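Local coordinates for protein hypothetical sugar kinase (Cytophaga hutchinsonii, PDB 3R8E) that probably phosphorylates a sugar with ATP, as a putative sugar kinase of the ROK family with a ribonuclease H-like fold, at residues A[32-42]-A[306-314]; A[194-205]-A[220-228]. All blocks are in the same frame, centred on the assembly; numbering follows the deposited sequence.

Interaction 1. Residues A[32-42]-A[306-314]; sequences KFGLVTPEGEI and NDAGLLGAA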
# COMPACT_ATOMS: atom_id res chain seq x y z
N LYS A 32 20.00 -17.40 -12.77
CA LYS A 32 21.16 -17.56 -11.87
C LYS A 32 20.97 -18.68 -10.85
O LYS A 32 19.94 -18.78 -10.20
CB LYS A 32 21.46 -16.25 -11.14
CG LYS A 32 22.04 -15.14 -12.01
CD LYS A 32 21.49 -13.76 -11.64
CE LYS A 32 22.38 -12.97 -10.70
NZ LYS A 32 22.22 -13.40 -9.29
N PHE A 33 22.03 -19.49 -10.69
CA PHE A 33 22.15 -20.62 -9.76
C PHE A 33 23.31 -20.37 -8.82
O PHE A 33 24.34 -19.84 -9.25
CB PHE A 33 22.42 -21.92 -10.55
CG PHE A 33 21.22 -22.69 -11.06
CD1 PHE A 33 20.34 -22.11 -11.96
CD2 PHE A 33 21.04 -24.02 -10.72
CE1 PHE A 33 19.26 -22.84 -12.48
CE2 PHE A 33 19.96 -24.75 -11.24
CZ PHE A 33 19.08 -24.15 -12.11
N GLY A 34 23.17 -20.78 -7.57
CA GLY A 34 24.26 -20.63 -6.61
C GLY A 34 24.06 -21.40 -5.32
O GLY A 34 22.93 -21.51 -4.83
N LEU A 35 25.16 -21.92 -4.78
CA LEU A 35 25.13 -22.62 -3.50
C LEU A 35 25.36 -21.59 -2.41
O LEU A 35 26.39 -20.91 -2.41
CB LEU A 35 26.16 -23.75 -3.47
CG LEU A 35 25.67 -25.07 -2.89
CD1 LEU A 35 24.58 -25.69 -3.76
CD2 LEU A 35 26.81 -26.05 -2.74
N VAL A 36 24.41 -21.46 -1.49
CA VAL A 36 24.47 -20.44 -0.45
C VAL A 36 24.84 -21.05 0.90
O VAL A 36 24.24 -22.04 1.32
CB VAL A 36 23.13 -19.65 -0.38
CG1 VAL A 36 23.15 -18.58 0.72
CG2 VAL A 36 22.80 -19.01 -1.73
N THR A 37 25.82 -20.42 1.58
CA THR A 37 26.32 -20.79 2.90
C THR A 37 25.46 -20.10 3.99
O THR A 37 24.82 -19.10 3.67
CB THR A 37 27.81 -20.38 3.06
OG1 THR A 37 27.92 -18.95 3.08
CG2 THR A 37 28.71 -20.95 1.98
N PRO A 38 25.49 -20.54 5.28
CA PRO A 38 24.71 -19.84 6.31
C PRO A 38 25.17 -18.39 6.56
O PRO A 38 24.40 -17.62 7.14
CB PRO A 38 24.91 -20.69 7.57
CG PRO A 38 25.38 -22.02 7.06
CD PRO A 38 26.20 -21.70 5.86
N GLU A 39 26.39 -18.01 6.12
CA GLU A 39 26.92 -16.65 6.28
C GLU A 39 26.61 -15.75 5.06
O GLU A 39 26.94 -14.56 5.07
CB GLU A 39 28.43 -16.64 6.62
CG GLU A 39 29.35 -17.31 5.60
CD GLU A 39 29.67 -18.78 5.82
OE1 GLU A 39 29.15 -19.38 6.79
OE2 GLU A 39 30.46 -19.33 5.02
N GLY A 40 25.97 -16.31 4.04
CA GLY A 40 25.57 -15.58 2.84
C GLY A 40 26.56 -15.53 1.71
O GLY A 40 26.49 -14.63 0.87
N GLU A 41 27.49 -16.50 1.66
CA GLU A 41 28.46 -16.60 0.58
C GLU A 41 27.85 -17.44 -0.55
O GLU A 41 27.19 -18.44 -0.26
CB GLU A 41 29.78 -17.22 1.09
CG GLU A 41 30.91 -17.29 0.08
CD GLU A 41 32.02 -18.28 0.38
OE1 GLU A 41 32.35 -18.47 1.57
OE2 GLU A 41 32.57 -18.86 -0.59
N ILE A 42 28.05 -17.02 -1.81
CA ILE A 42 27.56 -17.76 -2.97
C ILE A 42 28.73 -18.53 -3.57
O ILE A 42 29.75 -17.93 -3.93
CB ILE A 42 26.85 -16.86 -4.02
CG1 ILE A 42 25.65 -16.11 -3.39
CG2 ILE A 42 26.41 -17.67 -5.26
CD1 ILE A 42 25.16 -14.92 -4.18
N ASN A 306 22.83 -7.25 -6.96
CA ASN A 306 22.18 -8.30 -7.76
C ASN A 306 22.19 -9.70 -7.11
O ASN A 306 21.58 -10.62 -7.66
CB ASN A 306 22.82 -8.37 -9.14
CG ASN A 306 22.37 -7.27 -10.06
OD1 ASN A 306 22.95 -6.18 -10.10
ND2 ASN A 306 21.32 -7.53 -10.82
N ASP A 307 22.86 -9.88 -5.95
CA ASP A 307 22.91 -11.17 -5.27
C ASP A 307 21.72 -11.40 -4.30
O ASP A 307 21.46 -12.54 -3.92
CB ASP A 307 24.23 -11.32 -4.51
CG ASP A 307 25.44 -11.56 -5.40
OD1 ASP A 307 25.29 -12.23 -6.45
OD2 ASP A 307 26.55 -11.13 -5.01
N ALA A 308 21.02 -10.32 -3.91
CA ALA A 308 19.92 -10.37 -2.94
C ALA A 308 18.82 -11.39 -3.32
O ALA A 308 18.35 -12.10 -2.43
CB ALA A 308 19.30 -8.99 -2.76
N GLY A 309 18.45 -11.44 -4.60
CA GLY A 309 17.42 -12.35 -5.11
C GLY A 309 17.74 -13.81 -4.88
O GLY A 309 16.90 -14.57 -4.38
N LEU A 310 18.97 -14.22 -5.23
CA LEU A 310 19.46 -15.59 -5.07
C LEU A 310 19.60 -15.93 -3.58
O LEU A 310 19.14 -16.99 -3.15
CB LEU A 310 20.80 -15.76 -5.80
CG LEU A 310 21.15 -17.20 -6.20
CD1 LEU A 310 21.82 -17.23 -7.56
CD2 LEU A 310 22.06 -17.84 -5.17
N LEU A 311 20.19 -15.00 -2.78
CA LEU A 311 20.35 -15.19 -1.34
C LEU A 311 19.00 -15.36 -0.65
O LEU A 311 18.85 -16.25 0.19
CB LEU A 311 21.14 -14.02 -0.70
CG LEU A 311 22.63 -13.93 -1.05
CD1 LEU A 311 23.21 -12.63 -0.54
CD2 LEU A 311 23.41 -15.09 -0.46
N GLY A 312 18.01 -14.55 -1.05
CA GLY A 312 16.66 -14.60 -0.51
C GLY A 312 15.95 -15.88 -0.90
O GLY A 312 15.24 -16.46 -0.07
N ALA A 313 16.16 -16.34 -2.14
CA ALA A 313 15.58 -17.60 -2.64
C ALA A 313 16.07 -18.76 -1.76
O ALA A 313 15.25 -19.53 -1.26
CB ALA A 313 15.95 -17.82 -4.10
N ALA A 314 17.39 -18.82 -1.47
CA ALA A 314 17.94 -19.82 -0.56
C ALA A 314 17.37 -19.63 0.86
O ALA A 314 17.09 -20.61 1.54
CB ALA A 314 19.45 -19.73 -0.54
O HOH W 1 20.09 -12.81 -7.41
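Leu-310 reaches from its helix to strand 32-36 with both methyls. Its CG lies opposite the backbone N (chi1 -156°); together with an unusual chi2 (142°) this puts CD1 against the backbone of Lys-32, 3.6 Å from Lys-32 O, and CD2 beside Val-36 CG2. Gly-34, without a side chain, leaves the place that Leu-310 CD2 takes, near Gly-34 O (3.8 Å). Val-36 divides its branches, CG1 meeting Leu-311 CD2 while CG2 rests 3.6 Å from Ala-314 CB, a small residue that lets helix and strand draw close. After the Thr-37 to Gly-40 type I turn, Ile-42 returns alongside and lays CD1 against the carboxylate of Asp-307, 3.5 Å from OD1. Lys-32, bent at chi2, chi3 and chi4, curls its chain round to the backbone of Asn-306, where NZ gives a hydrogen bond to Asn-306 O (3.3 Å) from above the carbonyl plane. Water 1 joins the same NZ and O to Leu-310 N. A methionine in place of Lys-32 would probably leave this water and Asn-306 O without their ammonium donor, and Asp-307 without the opposite charge nearby. The last helix packing on the hairpin of strands 30-36 and 42-43 is as expected for the ribonuclease H-like fold of the ROK family.

Interaction 2. Residues A[194-205]-A[220-228]; sequences INHLIAYTHEQL and ELSPKVIAD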
# COMPACT_ATOMS: atom_id res chain seq x y z
N ILE A 194 15.57 2.12 -16.02
CA ILE A 194 16.85 2.42 -16.69
C ILE A 194 16.66 2.96 -18.14
O ILE A 194 17.20 4.03 -18.44
CB ILE A 194 17.84 1.22 -16.64
CG1 ILE A 194 18.40 1.04 -15.21
CG2 ILE A 194 18.99 1.37 -17.65
CD1 ILE A 194 19.30 -0.24 -14.96
N ASN A 195 15.90 2.26 -19.00
CA ASN A 195 15.70 2.68 -20.40
C ASN A 195 14.96 4.02 -20.49
O ASN A 195 15.25 4.82 -21.38
CB ASN A 195 14.95 1.62 -21.21
CG ASN A 195 15.60 0.25 -21.22
OD1 ASN A 195 14.92 -0.78 -21.13
ND2 ASN A 195 16.92 0.19 -21.33
N HIS A 196 14.04 4.28 -19.54
CA HIS A 196 13.27 5.52 -19.50
C HIS A 196 14.11 6.67 -18.96
O HIS A 196 13.97 7.80 -19.43
CB HIS A 196 11.98 5.31 -18.71
CG HIS A 196 11.12 4.24 -19.31
ND1 HIS A 196 11.12 2.95 -18.80
CD2 HIS A 196 10.31 4.28 -20.39
CE1 HIS A 196 10.30 2.26 -19.58
NE2 HIS A 196 9.79 3.02 -20.55
N LEU A 197 15.05 6.37 -18.02
CA LEU A 197 16.00 7.35 -17.48
C LEU A 197 16.94 7.81 -18.61
O LEU A 197 17.18 9.02 -18.74
CB LEU A 197 16.80 6.74 -16.30
CG LEU A 197 18.21 7.30 -16.03
CD1 LEU A 197 18.16 8.53 -15.14
CD2 LEU A 197 19.12 6.25 -15.44
N ILE A 198 17.43 6.86 -19.43
CA ILE A 198 18.33 7.13 -20.56
C ILE A 198 17.59 7.99 -21.60
O ILE A 198 18.14 8.98 -22.08
CB ILE A 198 18.90 5.81 -21.18
CG1 ILE A 198 19.82 5.08 -20.17
CG2 ILE A 198 19.65 6.08 -22.51
CD1 ILE A 198 20.06 3.59 -20.47
N ALA A 199 16.33 7.62 -21.93
CA ALA A 199 15.50 8.35 -22.90
C ALA A 199 15.22 9.78 -22.43
O ALA A 199 15.27 10.71 -23.24
CB ALA A 199 14.19 7.61 -23.15
N TYR A 200 14.96 9.97 -21.11
CA TYR A 200 14.71 11.28 -20.51
C TYR A 200 15.99 12.13 -20.54
O TYR A 200 15.90 13.34 -20.77
CB TYR A 200 14.18 11.14 -19.06
CG TYR A 200 14.03 12.45 -18.33
CD1 TYR A 200 12.98 13.32 -18.63
CD2 TYR A 200 14.94 12.84 -17.35
CE1 TYR A 200 12.84 14.54 -17.96
CE2 TYR A 200 14.81 14.06 -16.68
CZ TYR A 200 13.76 14.90 -16.99
OH TYR A 200 13.63 16.10 -16.33
N THR A 201 17.17 11.51 -20.29
CA THR A 201 18.47 12.20 -20.31
C THR A 201 18.74 12.71 -21.74
O THR A 201 19.18 13.85 -21.88
CB THR A 201 19.60 11.30 -19.76
OG1 THR A 201 19.24 10.84 -18.46
CG2 THR A 201 20.94 12.04 -19.67
N HIS A 202 18.44 11.90 -22.78
CA HIS A 202 18.60 12.29 -24.19
C HIS A 202 17.66 13.45 -24.55
O HIS A 202 18.05 14.32 -25.33
CB HIS A 202 18.34 11.11 -25.14
CG HIS A 202 19.49 10.17 -25.29
ND1 HIS A 202 20.69 10.57 -25.87
CD2 HIS A 202 19.58 8.85 -24.99
CE1 HIS A 202 21.46 9.50 -25.87
NE2 HIS A 202 20.84 8.44 -25.35
N GLU A 203 16.44 13.47 -23.96
CA GLU A 203 15.44 14.53 -24.17
C GLU A 203 15.94 15.86 -23.61
O GLU A 203 15.76 16.90 -24.25
CB GLU A 203 14.10 14.15 -23.53
CG GLU A 203 13.26 13.19 -24.36
CD GLU A 203 12.02 12.62 -23.69
OE1 GLU A 203 11.49 13.26 -22.76
OE2 GLU A 203 11.57 11.54 -24.13
N GLN A 204 16.57 15.82 -22.42
CA GLN A 204 17.12 17.00 -21.74
C GLN A 204 18.36 17.52 -22.48
O GLN A 204 18.55 18.74 -22.55
CB GLN A 204 17.45 16.71 -20.27
CG GLN A 204 16.23 16.41 -19.39
CD GLN A 204 15.23 17.55 -19.32
OE1 GLN A 204 15.52 18.63 -18.80
NE2 GLN A 204 14.04 17.32 -19.84
N LEU A 205 19.17 16.61 -23.06
CA LEU A 205 20.36 16.95 -23.85
C LEU A 205 19.96 17.62 -25.17
O LEU A 205 20.68 18.50 -25.64
CB LEU A 205 21.23 15.70 -24.14
CG LEU A 205 22.05 15.15 -22.96
CD1 LEU A 205 22.38 13.69 -23.19
CD2 LEU A 205 23.32 15.94 -22.73
N GLU A 220 27.31 5.77 -25.58
CA GLU A 220 26.12 5.12 -25.03
C GLU A 220 25.90 5.50 -23.57
O GLU A 220 26.77 5.25 -22.73
CB GLU A 220 26.21 3.59 -25.17
CG GLU A 220 25.70 3.06 -26.50
CD GLU A 220 25.66 1.55 -26.65
OE1 GLU A 220 25.47 0.84 -25.63
OE2 GLU A 220 25.78 1.08 -27.80
N LEU A 221 24.74 6.09 -23.27
CA LEU A 221 24.37 6.49 -21.91
C LEU A 221 24.03 5.26 -21.06
O LEU A 221 23.58 4.24 -21.58
CB LEU A 221 23.18 7.47 -21.91
CG LEU A 221 23.44 8.91 -22.38
CD1 LEU A 221 22.16 9.70 -22.39
CD2 LEU A 221 24.44 9.62 -21.47
N SER A 222 24.28 5.38 -19.75
CA SER A 222 24.02 4.35 -18.74
C SER A 222 23.88 5.03 -17.37
O SER A 222 24.40 6.14 -17.22
CB SER A 222 25.15 3.32 -18.73
OG SER A 222 26.34 3.83 -18.18
N PRO A 223 23.22 4.42 -16.35
CA PRO A 223 23.13 5.09 -15.04
C PRO A 223 24.50 5.46 -14.48
O PRO A 223 24.67 6.58 -14.00
CB PRO A 223 22.42 4.05 -14.16
CG PRO A 223 21.66 3.20 -15.12
CD PRO A 223 22.53 3.11 -16.33
N LYS A 224 25.50 4.55 -14.60
CA LYS A 224 26.88 4.75 -14.14
C LYS A 224 27.53 5.99 -14.78
O LYS A 224 28.12 6.79 -14.06
CB LYS A 224 27.73 3.50 -14.42
CG LYS A 224 29.07 3.48 -13.69
CD LYS A 224 29.90 2.26 -14.06
CE LYS A 224 31.23 2.21 -13.33
NZ LYS A 224 32.20 3.19 -13.89
N VAL A 225 27.39 6.17 -16.11
CA VAL A 225 27.95 7.31 -16.85
C VAL A 225 27.26 8.62 -16.41
O VAL A 225 27.96 9.60 -16.13
CB VAL A 225 27.88 7.09 -18.40
CG1 VAL A 225 28.16 8.38 -19.17
CG2 VAL A 225 28.85 5.99 -18.84
N ILE A 226 25.91 8.63 -16.29
CA ILE A 226 25.15 9.82 -15.87
C ILE A 226 25.52 10.18 -14.40
O ILE A 226 25.59 11.36 -14.06
CB ILE A 226 23.62 9.65 -16.09
CG1 ILE A 226 23.33 9.32 -17.59
CG2 ILE A 226 22.84 10.91 -15.67
CD1 ILE A 226 22.02 8.56 -17.87
N ALA A 227 25.82 9.16 -13.56
CA ALA A 227 26.24 9.36 -12.17
C ALA A 227 27.67 9.92 -12.12
O ALA A 227 27.94 10.84 -11.34
CB ALA A 227 26.16 8.05 -11.40
N ASP A 228 28.59 9.38 -12.96
CA ASP A 228 29.99 9.82 -13.03
C ASP A 228 30.10 11.29 -13.44
O ASP A 228 30.92 12.02 -12.87
CB ASP A 228 30.82 8.93 -13.97
CG ASP A 228 31.15 7.55 -13.43
OD1 ASP A 228 31.05 7.35 -12.19
OD2 ASP A 228 31.52 6.66 -14.23
O HOH W 2 22.77 6.10 -25.26
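Leu-221 sets its CD1 squarely over one face of the His-202 imidazole, 3.5 Å from the ring centroid and 14° off the normal, a CH-pi contact between groups arriving from opposite directions. At the ring's edge, in its plane, water 2 lies 3.0 Å from His-202 NE2 and accepts from Leu-221 N, an arrangement that probably helps fix the ring. The same CD1 meets Leu-205 CD1 tip to tip and Thr-201 CG2 at a slant, while Ile-198 slides past Leu-221 the other way, CG2 to CB 3.8 Å. Helix 194-205 thus meets both the loop before helix 223-228 and that helix's start, N-capped by Ser-222 OG accepting from Val-225 N; helix 235-259 touches Leu-197 and Thr-201 through Val-240, Trp-241 and Ile-244. The compact, puckered Pro-223 suits a first turn, where its missing N-H costs no bond. Its side chain and that of Ile-194 cross at about a right angle, Ile-194 CG1 lying 3.9 Å from Pro-223 CG, which Leu-197 CD2 also approaches. Thr-201, its OG1 opposite the carbonyl carbon (chi1 -55°), turns that hydroxyl back to Leu-197 O (2.8 Å). With its proton given there, Thr-201 OG1 lies 3.6 Å from Ile-226 CD1, the two side chains tip to tip.

Overall arrangement
Interactions 1 and 2 lie on opposite sides of the chain's centre, their centres about 30 Å apart; their nearest atoms come within about 8 Å without touching. Along the sequence, 32-42 comes first, then both segments of interaction 2, and 306-314 last. Interaction 1 therefore joins parts near the two ends of the chain, setting helix 308-318 against the sheet that holds strand 30-36. Interaction 2 is local, linking helices 194-207 and 223-231 across a short connection, with helix 235-259 touching residues of the first. The chain passes through the second sheet, ending with strand 298-301, before helix 308-318 returns to the first, consistent with a two-lobed ribonuclease H-like fold.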